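Local structure of RNA methyltransferase, TrmH family (2I6D) at residues L104-D109 against I248-W253; D167-F172 against I177-A182. The protein probably transfers methyl groups to RNA, as a member of the TrmH family of knotted, S-adenosylmethionine-dependent methyltransferases. All coordinates share one frame; numbering follows the deposited sequence.

Contact 1: L104-D109 against I248-W253; sequences LTLLLD and ILCSEW
Leu104 and Trp253 bring strand 104-109 and the C-terminal helix 242-255 together, their CA atoms 8.4 Å apart, with the backbones separated by a layer of side chains. Leu104 lays both methyls over one face of the indole. Leu104 CD2 sits above the Trp253 five-membered ring, 3.7 Å from its centroid and only 16° off the normal, a CH-pi contact. Leu104 CD1 reaches the benzo side of the same face, 3.8 Å from Trp253 CE2. With CB already directed at the helix, CG anti to the backbone N (chi1 171°) sends the branch outward, and chi2 turns both methyls onto the indole. Leu106 adds a lighter touch, its CD2 lying 4.3 Å from Cys250 SG, one helical turn before the tryptophan. Cysteine suits that place, small enough to lie against both Leu106 and Phe127 of helix 114-127. Edge-to-face packing with Tyr180 gives the indole an aromatic neighbour as well. Leucine offers the strand two methyls for a broad aromatic face, and all four touching residues are buried. A helix thus packs on one face of a parallel sheet, as in the alpha/beta fold of SPOUT methyltransferases, held here by dispersion and CH-pi attraction.

Contact 2: D167-F172 against I177-A182; sequences DTLAYF and IPVYGA
Phe172 and Ile177 lie side by side and point the same way, so the end of helix 165-174 and the approach to strand 179-182 meet along their flanks. The touching atoms are the ring's CD1 and the isoleucine's CD1, 3.6 Å apart, and the methyl comes to the ring obliquely. Isoleucine reaches this far because CG1 stands anti to the carbonyl carbon (chi1 -62°) and the chain continues extended to CD1. The ring has other neighbours: Tyr171 CD2 lies over the centre of one face, Thr168 CG2 is at its edge in plane, and Trp133 meets the ring as well.

Beside this pair the backbones are joined directly. Ile177 N donates to Phe172 O at 3.2 Å. The N-H...O angle is 148° and the donor is tilted 27° from the carbonyl plane, a moderately bent bond.

One helical turn before Phe172, Leu169 crosses Val179 obliquely, its CD2 3.8 Å from Val179 CG1. Leucine suits the helix here because its length brings a methyl to the strand although its CB does not point straight there. Valine, branched at CB, favours the extended backbone and presents CG1 close to the main chain; its other neighbours include Val204 on the next strand. Leu169 and Phe172 also both touch Ile202, so the helix rests on two adjacent strands. This is the helix-to-strand half of a beta-alpha-beta crossover from strand 158-161 to the parallel strand 179-182. One backbone hydrogen bond spans the turn, while aliphatic and aromatic packing seats the helix on the sheet.

How the contacts relate
The centres of the two contacts lie 13 Å apart, and both belong to the parallel sheet of the SpoU methylase region. Strand 104-109 and strand 179-182 flank strand 201-206 in that sheet. Along the chain, contact 2 is nested within the long loop closed by contact 1, joining a helix to the strand that follows it, whereas contact 1 brings the C-terminal helix back to the sheet strand that comes first along the chain. They touch directly: Trp253 CH2 is 3.8 Å from Tyr180 CG, and Leu249 CD1 is 3.9 Å from Ala182 CB. Helix 242-255 thus packs against both strands, consistent with the compact, knotted methyltransferase fold of this family.

Contact 1: L104-D109 against I248-W253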
loop_
_atom_site.group_PDB
_atom_site.type_symbol
_atom_site.label_atom_id
_atom_site.label_comp_id
_atom_site.label_asym_id
_atom_site.label_seq_id
_atom_site.Cartn_x
_atom_site.Cartn_y
_atom_site.Cartn_z
ATOM N N LEU A 104 13.292 2.043 -8.320
ATOM C CA LEU A 104 12.888 0.705 -7.985
ATOM C C LEU A 104 11.397 0.715 -7.629
ATOM O O LEU A 104 10.947 1.497 -6.761
ATOM C CB LEU A 104 13.714 0.207 -6.792
ATOM C CG LEU A 104 13.254 -1.118 -6.196
ATOM C CD1 LEU A 104 13.323 -2.239 -7.308
ATOM C CD2 LEU A 104 14.155 -1.438 -4.976
ATOM N N THR A 105 10.666 -0.167 -8.297
ATOM C CA THR A 105 9.218 -0.225 -8.235
ATOM C C THR A 105 8.836 -1.652 -7.882
ATOM O O THR A 105 9.281 -2.597 -8.544
ATOM C CB THR A 105 8.645 0.155 -9.611
ATOM O OG1 THR A 105 9.049 1.500 -9.916
ATOM C CG2 THR A 105 7.096 0.053 -9.641
ATOM N N LEU A 106 8.023 -1.812 -6.837
ATOM C CA LEU A 106 7.585 -3.125 -6.400
ATOM C C LEU A 106 6.310 -3.522 -7.092
ATOM O O LEU A 106 5.422 -2.672 -7.328
ATOM C CB LEU A 106 7.361 -3.161 -4.879
ATOM C CG LEU A 106 8.529 -2.679 -4.053
ATOM C CD1 LEU A 106 8.123 -2.857 -2.575
ATOM C CD2 LEU A 106 9.810 -3.466 -4.421
ATOM N N LEU A 107 6.236 -4.798 -7.468
ATOM C CA LEU A 107 4.982 -5.363 -7.908
ATOM C C LEU A 107 4.648 -6.536 -6.993
ATOM O O LEU A 107 5.440 -7.460 -6.842
ATOM C CB LEU A 107 5.049 -5.818 -9.373
ATOM C CG LEU A 107 3.741 -6.298 -10.040
ATOM C CD1 LEU A 107 3.325 -7.678 -9.592
ATOM C CD2 LEU A 107 2.602 -5.366 -9.835
ATOM N N LEU A 108 3.473 -6.481 -6.390
ATOM C CA LEU A 108 3.006 -7.551 -5.513
ATOM C C LEU A 108 2.056 -8.413 -6.316
ATOM O O LEU A 108 0.943 -7.987 -6.638
ATOM C CB LEU A 108 2.283 -6.969 -4.300
ATOM C CG LEU A 108 3.069 -5.925 -3.500
ATOM C CD1 LEU A 108 2.346 -5.731 -2.175
ATOM C CD2 LEU A 108 4.543 -6.365 -3.284
ATOM N N ASP A 109 2.493 -9.629 -6.647
ATOM C CA ASP A 109 1.677 -10.565 -7.471
ATOM C C ASP A 109 0.920 -11.526 -6.551
ATOM O O ASP A 109 1.506 -12.518 -6.105
ATOM C CB ASP A 109 2.598 -11.398 -8.394
ATOM C CG ASP A 109 1.841 -12.421 -9.243
ATOM O OD1 ASP A 109 0.646 -12.203 -9.538
ATOM O OD2 ASP A 109 2.452 -13.444 -9.662
ATOM N N ILE A 248 14.626 -7.540 2.838
ATOM C CA ILE A 248 15.981 -7.953 2.509
ATOM C C ILE A 248 16.377 -7.376 1.145
ATOM O O ILE A 248 17.467 -6.754 1.008
ATOM C CB ILE A 248 16.139 -9.488 2.552
ATOM C CG1 ILE A 248 16.086 -9.949 4.019
ATOM C CG2 ILE A 248 17.506 -9.905 1.970
ATOM C CD1 ILE A 248 15.696 -11.430 4.167
ATOM N N LEU A 249 15.495 -7.540 0.164
ATOM C CA LEU A 249 15.774 -7.067 -1.214
ATOM C C LEU A 249 15.934 -5.542 -1.269
ATOM O O LEU A 249 16.931 -5.049 -1.822
ATOM C CB LEU A 249 14.709 -7.548 -2.214
ATOM C CG LEU A 249 14.830 -9.043 -2.545
ATOM C CD1 LEU A 249 13.448 -9.692 -2.858
ATOM C CD2 LEU A 249 15.803 -9.252 -3.688
ATOM N N CYS A 250 14.962 -4.803 -0.722
ATOM C CA CYS A 250 15.074 -3.334 -0.648
ATOM C C CYS A 250 16.308 -2.834 0.065
ATOM O O CYS A 250 16.958 -1.866 -0.418
ATOM C CB CYS A 250 13.835 -2.724 0.005
ATOM S SG CYS A 250 12.391 -2.914 -1.015
ATOM N N SER A 251 16.639 -3.443 1.211
ATOM C CA SER A 251 17.842 -3.059 1.970
ATOM C C SER A 251 19.066 -3.167 1.083
ATOM O O SER A 251 19.841 -2.224 0.959
ATOM C CB SER A 251 18.027 -3.899 3.253
ATOM O OG SER A 251 19.361 -3.793 3.766
ATOM N N GLU A 252 19.218 -4.319 0.442
ATOM C CA GLU A 252 20.380 -4.574 -0.388
ATOM C C GLU A 252 20.447 -3.609 -1.591
ATOM O O GLU A 252 21.523 -3.112 -1.946
ATOM C CB GLU A 252 20.321 -6.039 -0.836
ATOM C CG GLU A 252 21.440 -6.574 -1.622
ATOM C CD GLU A 252 22.839 -6.437 -0.983
ATOM O OE1 GLU A 252 23.036 -6.158 0.232
ATOM O OE2 GLU A 252 23.767 -6.616 -1.765
ATOM N N TRP A 253 19.291 -3.334 -2.203
ATOM C CA TRP A 253 19.212 -2.380 -3.316
ATOM C C TRP A 253 19.731 -1.018 -2.844
ATOM O O TRP A 253 20.510 -0.380 -3.535
ATOM C CB TRP A 253 17.769 -2.226 -3.798
ATOM C CG TRP A 253 17.584 -2.377 -5.285
ATOM C CD1 TRP A 253 17.740 -1.406 -6.253
ATOM C CD2 TRP A 253 17.107 -3.539 -5.958
ATOM N NE1 TRP A 253 17.396 -1.916 -7.495
ATOM C CE2 TRP A 253 17.019 -3.224 -7.337
ATOM C CE3 TRP A 253 16.771 -4.841 -5.531
ATOM C CZ2 TRP A 253 16.585 -4.147 -8.288
ATOM C CZ3 TRP A 253 16.325 -5.750 -6.476
ATOM C CH2 TRP A 253 16.243 -5.396 -7.839
#

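Contact 2: D167-F172 against I177-A182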
loop_
_atom_site.group_PDB
_atom_site.type_symbol
_atom_site.label_atom_id
_atom_site.label_comp_id
_atom_site.label_asym_id
_atom_site.label_seq_id
_atom_site.Cartn_x
_atom_site.Cartn_y
_atom_site.Cartn_z
ATOM N N ASP A 167 0.422 -7.839 -19.096
ATOM C CA ASP A 167 0.472 -6.833 -20.171
ATOM C C ASP A 167 1.387 -5.667 -19.773
ATOM O O ASP A 167 2.173 -5.181 -20.591
ATOM C CB ASP A 167 -0.913 -6.238 -20.404
ATOM C CG ASP A 167 -1.637 -6.849 -21.548
ATOM O OD1 ASP A 167 -2.373 -6.071 -22.209
ATOM O OD2 ASP A 167 -1.491 -8.080 -21.796
ATOM N N THR A 168 1.240 -5.204 -18.532
ATOM C CA THR A 168 2.055 -4.140 -17.989
ATOM C C THR A 168 3.524 -4.532 -17.911
ATOM O O THR A 168 4.402 -3.769 -18.341
ATOM C CB THR A 168 1.567 -3.752 -16.587
ATOM O OG1 THR A 168 0.277 -3.159 -16.723
ATOM C CG2 THR A 168 2.508 -2.737 -15.924
ATOM N N LEU A 169 3.811 -5.714 -17.357
ATOM C CA LEU A 169 5.185 -6.182 -17.321
ATOM C C LEU A 169 5.778 -6.321 -18.724
ATOM O O LEU A 169 6.908 -5.901 -18.968
ATOM C CB LEU A 169 5.290 -7.521 -16.592
ATOM C CG LEU A 169 5.251 -7.482 -15.081
ATOM C CD1 LEU A 169 5.458 -8.919 -14.559
ATOM C CD2 LEU A 169 6.293 -6.507 -14.491
ATOM N N ALA A 170 5.026 -6.912 -19.632
ATOM C CA ALA A 170 5.496 -7.107 -21.002
ATOM C C ALA A 170 5.824 -5.754 -21.620
ATOM O O ALA A 170 6.861 -5.583 -22.248
ATOM C CB ALA A 170 4.477 -7.829 -21.814
ATOM N N TYR A 171 4.962 -4.779 -21.376
ATOM C CA TYR A 171 5.117 -3.454 -21.959
ATOM C C TYR A 171 6.399 -2.756 -21.450
ATOM O O TYR A 171 7.219 -2.266 -22.247
ATOM C CB TYR A 171 3.870 -2.626 -21.660
ATOM C CG TYR A 171 3.953 -1.178 -22.058
ATOM C CD1 TYR A 171 3.970 -0.806 -23.413
ATOM C CD2 TYR A 171 3.985 -0.181 -21.094
ATOM C CE1 TYR A 171 4.034 0.520 -23.785
ATOM C CE2 TYR A 171 4.043 1.167 -21.463
ATOM C CZ TYR A 171 4.070 1.499 -22.796
ATOM O OH TYR A 171 4.127 2.825 -23.143
ATOM N N PHE A 172 6.560 -2.702 -20.135
ATOM C CA PHE A 172 7.754 -2.070 -19.547
ATOM C C PHE A 172 9.021 -2.837 -19.869
ATOM O O PHE A 172 10.067 -2.229 -20.165
ATOM C CB PHE A 172 7.577 -1.836 -18.054
ATOM C CG PHE A 172 6.702 -0.676 -17.760
ATOM C CD1 PHE A 172 7.127 0.612 -18.067
ATOM C CD2 PHE A 172 5.428 -0.855 -17.264
ATOM C CE1 PHE A 172 6.299 1.721 -17.804
ATOM C CE2 PHE A 172 4.596 0.238 -16.997
ATOM C CZ PHE A 172 5.031 1.524 -17.263
ATOM N N ILE A 177 13.170 -1.660 -19.490
ATOM C CA ILE A 177 13.175 -1.666 -18.003
ATOM C C ILE A 177 13.331 -3.100 -17.485
ATOM O O ILE A 177 12.544 -3.993 -17.853
ATOM C CB ILE A 177 11.931 -1.002 -17.425
ATOM C CG1 ILE A 177 11.911 0.469 -17.860
ATOM C CG2 ILE A 177 11.843 -1.188 -15.850
ATOM C CD1 ILE A 177 10.652 1.129 -17.604
ATOM N N PRO A 178 14.385 -3.342 -16.679
ATOM C CA PRO A 178 14.624 -4.676 -16.168
ATOM C C PRO A 178 13.524 -5.097 -15.194
ATOM O O PRO A 178 13.049 -4.286 -14.380
ATOM C CB PRO A 178 15.957 -4.536 -15.395
ATOM C CG PRO A 178 16.078 -3.069 -15.113
ATOM C CD PRO A 178 15.400 -2.369 -16.230
ATOM N N VAL A 179 13.143 -6.357 -15.287
ATOM C CA VAL A 179 12.109 -6.914 -14.450
ATOM C C VAL A 179 12.696 -8.038 -13.609
ATOM O O VAL A 179 12.986 -9.130 -14.106
ATOM C CB VAL A 179 10.889 -7.420 -15.272
ATOM C CG1 VAL A 179 9.792 -7.904 -14.329
ATOM C CG2 VAL A 179 10.359 -6.311 -16.194
ATOM N N TYR A 180 12.873 -7.754 -12.333
ATOM C CA TYR A 180 13.444 -8.708 -11.394
ATOM C C TYR A 180 12.310 -9.422 -10.676
ATOM O O TYR A 180 11.198 -8.881 -10.545
ATOM C CB TYR A 180 14.305 -7.961 -10.368
ATOM C CG TYR A 180 15.506 -7.326 -10.986
ATOM C CD1 TYR A 180 15.449 -6.029 -11.494
ATOM C CD2 TYR A 180 16.714 -8.016 -11.054
ATOM C CE1 TYR A 180 16.562 -5.445 -12.070
ATOM C CE2 TYR A 180 17.832 -7.443 -11.616
ATOM C CZ TYR A 180 17.747 -6.153 -12.122
ATOM O OH TYR A 180 18.850 -5.571 -12.708
ATOM N N GLY A 181 12.577 -10.646 -10.251
ATOM C CA GLY A 181 11.604 -11.438 -9.492
ATOM C C GLY A 181 12.283 -12.224 -8.399
ATOM O O GLY A 181 13.398 -12.739 -8.589
ATOM N N ALA A 182 11.595 -12.362 -7.264
ATOM C CA ALA A 182 12.113 -13.111 -6.128
ATOM C C ALA A 182 11.632 -14.565 -6.216
ATOM O O ALA A 182 10.412 -14.824 -6.241
ATOM C CB ALA A 182 11.639 -12.474 -4.824
#